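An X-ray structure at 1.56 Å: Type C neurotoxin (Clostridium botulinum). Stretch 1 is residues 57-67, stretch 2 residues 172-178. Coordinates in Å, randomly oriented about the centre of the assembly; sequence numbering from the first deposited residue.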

# COMPACT_ATOMS: atom_id res chain seq x y z
N ASN A 57 -7.55 -31.14 1.16
CA ASN A 57 -8.29 -32.39 1.08
C ASN A 57 -8.51 -32.63 -0.40
O ASN A 57 -9.18 -31.85 -1.08
N ASN A 58 -7.93 -33.71 -0.90
CA ASN A 58 -7.95 -33.99 -2.33
C ASN A 58 -9.35 -34.00 -2.92
O ASN A 58 -9.54 -33.70 -4.09
N ASN A 59 -10.34 -34.35 -2.09
CA ASN A 59 -11.71 -34.48 -2.58
C ASN A 59 -12.28 -33.16 -3.06
O ASN A 59 -13.23 -33.13 -3.84
N ILE A 60 -11.71 -32.05 -2.60
CA ILE A 60 -12.09 -30.73 -3.07
C ILE A 60 -11.91 -30.60 -4.58
O ILE A 60 -12.66 -29.89 -5.24
N LEU A 61 -10.90 -31.28 -5.13
CA LEU A 61 -10.61 -31.17 -6.56
C LEU A 61 -11.68 -31.84 -7.41
O LEU A 61 -11.79 -31.57 -8.60
N TYR A 62 -12.48 -32.71 -6.80
CA TYR A 62 -13.58 -33.33 -7.53
C TYR A 62 -14.81 -32.44 -7.43
O TYR A 62 -15.79 -32.77 -6.75
N SER A 63 -14.75 -31.30 -8.11
CA SER A 63 -15.76 -30.26 -7.99
C SER A 63 -15.62 -29.28 -9.15
O SER A 63 -14.84 -29.51 -10.08
N ALA A 64 -16.35 -28.17 -9.07
CA ALA A 64 -16.32 -27.15 -10.11
C ALA A 64 -14.93 -26.55 -10.29
O ALA A 64 -14.67 -25.90 -11.29
N ILE A 65 -14.05 -26.77 -9.31
CA ILE A 65 -12.69 -26.21 -9.34
C ILE A 65 -11.94 -26.62 -10.60
O ILE A 65 -11.09 -25.89 -11.10
N TYR A 66 -12.28 -27.79 -11.13
CA TYR A 66 -11.62 -28.25 -12.33
C TYR A 66 -12.15 -27.54 -13.58
O TYR A 66 -11.53 -27.60 -14.64
N GLU A 67 -13.30 -26.88 -13.45
CA GLU A 67 -13.87 -26.13 -14.57
C GLU A 67 -13.67 -24.63 -14.42
O GLU A 67 -13.40 -23.93 -15.39
N GLU A 172 -5.08 -31.48 -21.26
CA GLU A 172 -5.46 -31.69 -19.87
C GLU A 172 -4.52 -31.02 -18.87
O GLU A 172 -3.30 -31.06 -19.02
N VAL A 173 -5.10 -30.41 -17.84
CA VAL A 173 -4.33 -29.91 -16.72
C VAL A 173 -4.62 -30.82 -15.53
O VAL A 173 -5.78 -31.07 -15.20
N LYS A 174 -3.57 -31.35 -14.91
CA LYS A 174 -3.71 -32.17 -13.72
C LYS A 174 -3.37 -31.27 -12.54
O LYS A 174 -2.22 -30.89 -12.38
N LEU A 175 -4.39 -30.91 -11.77
CA LEU A 175 -4.18 -30.09 -10.57
C LEU A 175 -3.62 -30.96 -9.47
O LEU A 175 -3.90 -32.15 -9.40
N ASP A 176 -2.83 -30.34 -8.61
CA ASP A 176 -2.29 -31.03 -7.45
C ASP A 176 -2.87 -30.45 -6.16
O ASP A 176 -3.19 -29.26 -6.08
N LYS A 177 -2.96 -31.30 -5.13
CA LYS A 177 -3.54 -30.89 -3.86
C LYS A 177 -2.56 -30.09 -2.99
O LYS A 177 -2.96 -29.50 -1.99
N THR A 178 -1.28 -30.08 -3.38
CA THR A 178 -0.26 -29.38 -2.59
C THR A 178 0.10 -28.03 -3.20
O THR A 178 0.28 -27.91 -4.42

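The contact between these two stretches is small, about 348 Å² counting both sides, and it joins segments more than a hundred residues apart in sequence. Stretch 1 turns through a short 3-10 segment at residues 64-66, and stretch 2 runs past it largely without regular structure. Side chains of stretch 1 meet both side chains and main chain of stretch 2.

The apolar packing centres on Leu175, whose CA-to-CB bond points toward stretch 1 and whose side chain takes the common m,t leucine rotamer. Leu61, also m,t, has its CA-to-CB bond toward stretch 2, and its CD1 lies 4.1 Å from Leu175 CB. The same Leu61 CD1 is 3.9 Å from Leu175 O and 4.1 Å from Asp176 C, so the methyl lies against the main chain as well as against Leu175 CB. Leucine suits both places, since its branched apolar end can pack on methyl, ring or backbone without needing a polar partner. Ile65 contributes more loosely. Its CA-to-CB bond runs sideways, with chi1 t and chi2 p, and its CG2 is 4.5 Å from Leu175 CD1, a loose van der Waals contact.

Tyr66 supplies the aromatic part. Its CA-to-CB bond runs sideways, but the long side chain brings its end to stretch 2, with chi1 at -108°, between the usual wells. Leu175 CD1 stands over one face of the ring, 3.8 Å from the centroid of the Tyr66 ring and 13° off the normal, a CH-pi contact in which a weakly polarized methyl meets the electron-rich face. Leu175 CG lies 3.7 Å from Tyr66 CE1, extending the apolar contact along the ring. At the ring edge, near its plane, Val173 O comes within 3.3 Å of Tyr66 CE1, a position where a carbonyl oxygen faces the slightly positive rim.

The direct hydrogen bond across the contact comes from the same tyrosine: Leu175 N donates to Tyr66 OH at 2.9 Å, with an N-H...acceptor angle of 145°. Tyrosine suits this place because its ring can pack against leucine while its hydroxyl accepts a bond from the Leu175 main-chain amide. The CA-to-CB bond of Lys174 points away, yet its CD is 3.8 Å from Tyr66 OH. Its flexible chain, t,p,t,p, also lets NZ donate to Leu175 O at 2.9 Å within its own stretch.

At the other end of the contact, where Asn58 and Lys177 have the closest CA atoms at 5.6 Å, the partners are more polar. Asn58, chi1 t, starts sideways but its amide comes nearer, placing OD1 3.6 Å from Lys177 CB. Lys177, p,t,t,p, has its CA-to-CB bond toward stretch 1, but its end leads away and its amine bonds elsewhere in the structure. Asparagine offers a carbonyl oxygen to a water, which donates to Asn58 OD1 at 2.6 Å and accepts a weak bond from Lys174 NZ at 3.3 Å, bridging Asn58 OD1 and Lys174 NZ, 5.9 Å apart.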

# COMPACT_ATOMS: atom_id res chain seq x y z
CB ASN A 57 -9.63 -32.24 1.81
CG ASN A 57 -10.45 -33.51 1.78
OD1 ASN A 57 -10.43 -34.27 0.81
ND2 ASN A 57 -11.19 -33.76 2.86
CB ASN A 58 -7.25 -35.31 -2.64
CG ASN A 58 -6.87 -35.42 -4.10
OD1 ASN A 58 -6.27 -34.50 -4.66
ND2 ASN A 58 -7.22 -36.53 -4.73
CB ASN A 59 -12.60 -35.12 -1.51
CG ASN A 59 -12.21 -36.55 -1.20
OD1 ASN A 59 -11.76 -36.85 -0.10
ND2 ASN A 59 -12.35 -37.42 -2.18
CB ILE A 60 -11.27 -29.62 -2.38
CG1 ILE A 60 -11.72 -29.44 -0.94
CG2 ILE A 60 -11.40 -28.30 -3.13
CD1 ILE A 60 -10.89 -28.42 -0.19
CB LEU A 61 -9.24 -31.75 -6.89
CG LEU A 61 -8.08 -30.94 -6.31
CD1 LEU A 61 -6.76 -31.50 -6.80
CD2 LEU A 61 -8.22 -29.47 -6.68
CB TYR A 62 -13.87 -34.73 -7.00
CG TYR A 62 -14.81 -35.51 -7.88
CD1 TYR A 62 -14.37 -36.11 -9.05
CD2 TYR A 62 -16.15 -35.64 -7.54
CE1 TYR A 62 -15.23 -36.83 -9.85
CE2 TYR A 62 -17.02 -36.35 -8.34
CZ TYR A 62 -16.56 -36.94 -9.49
OH TYR A 62 -17.44 -37.64 -10.28
CB SER A 63 -15.57 -29.50 -6.68
OG SER A 63 -14.41 -28.69 -6.73
CB ALA A 64 -17.32 -26.06 -9.81
CB ILE A 65 -11.86 -26.64 -8.11
CG1 ILE A 65 -10.67 -25.70 -7.91
CG2 ILE A 65 -11.37 -28.07 -8.24
CD1 ILE A 65 -11.07 -24.34 -7.41
CB TYR A 66 -11.73 -29.77 -12.47
CG TYR A 66 -10.42 -30.50 -12.22
CD1 TYR A 66 -9.34 -30.32 -13.07
CD2 TYR A 66 -10.28 -31.37 -11.15
CE1 TYR A 66 -8.15 -30.99 -12.86
CE2 TYR A 66 -9.09 -32.04 -10.92
CZ TYR A 66 -8.03 -31.85 -11.78
OH TYR A 66 -6.85 -32.51 -11.57
CB GLU A 67 -15.37 -26.42 -14.70
CG GLU A 67 -15.73 -27.90 -14.66
CD GLU A 67 -17.21 -28.12 -14.41
OE1 GLU A 67 -18.03 -27.33 -14.92
OE2 GLU A 67 -17.56 -29.08 -13.69
CB GLU A 172 -5.57 -33.19 -19.56
CG GLU A 172 -6.70 -33.91 -20.28
CD GLU A 172 -6.28 -34.55 -21.59
OE1 GLU A 172 -5.28 -34.12 -22.20
OE2 GLU A 172 -6.97 -35.50 -22.02
CB VAL A 173 -4.69 -28.45 -16.36
CG1 VAL A 173 -3.98 -28.03 -15.08
CG2 VAL A 173 -4.33 -27.52 -17.51
CB LYS A 174 -2.74 -33.36 -13.77
CG LYS A 174 -2.65 -34.21 -12.51
CD LYS A 174 -3.97 -34.89 -12.20
CE LYS A 174 -3.86 -35.81 -10.98
NZ LYS A 174 -3.46 -35.03 -9.76
CB LEU A 175 -5.49 -29.48 -10.09
CG LEU A 175 -6.16 -28.50 -11.04
CD1 LEU A 175 -7.55 -28.13 -10.55
CD2 LEU A 175 -5.28 -27.26 -11.26
CB ASP A 176 -0.78 -30.93 -7.43
CG ASP A 176 -0.15 -31.98 -6.55
OD1 ASP A 176 -0.15 -33.17 -6.93
OD2 ASP A 176 0.33 -31.62 -5.45
CB LYS A 177 -4.02 -32.11 -3.07
CG LYS A 177 -2.89 -32.95 -2.52
CD LYS A 177 -3.39 -34.31 -2.09
CE LYS A 177 -2.29 -35.11 -1.40
NZ LYS A 177 -1.85 -34.45 -0.15
CB THR A 178 1.02 -30.22 -2.48
OG1 THR A 178 0.70 -31.48 -1.87
CG2 THR A 178 2.06 -29.50 -1.62
O HOH W 1 -5.52 -34.59 -7.17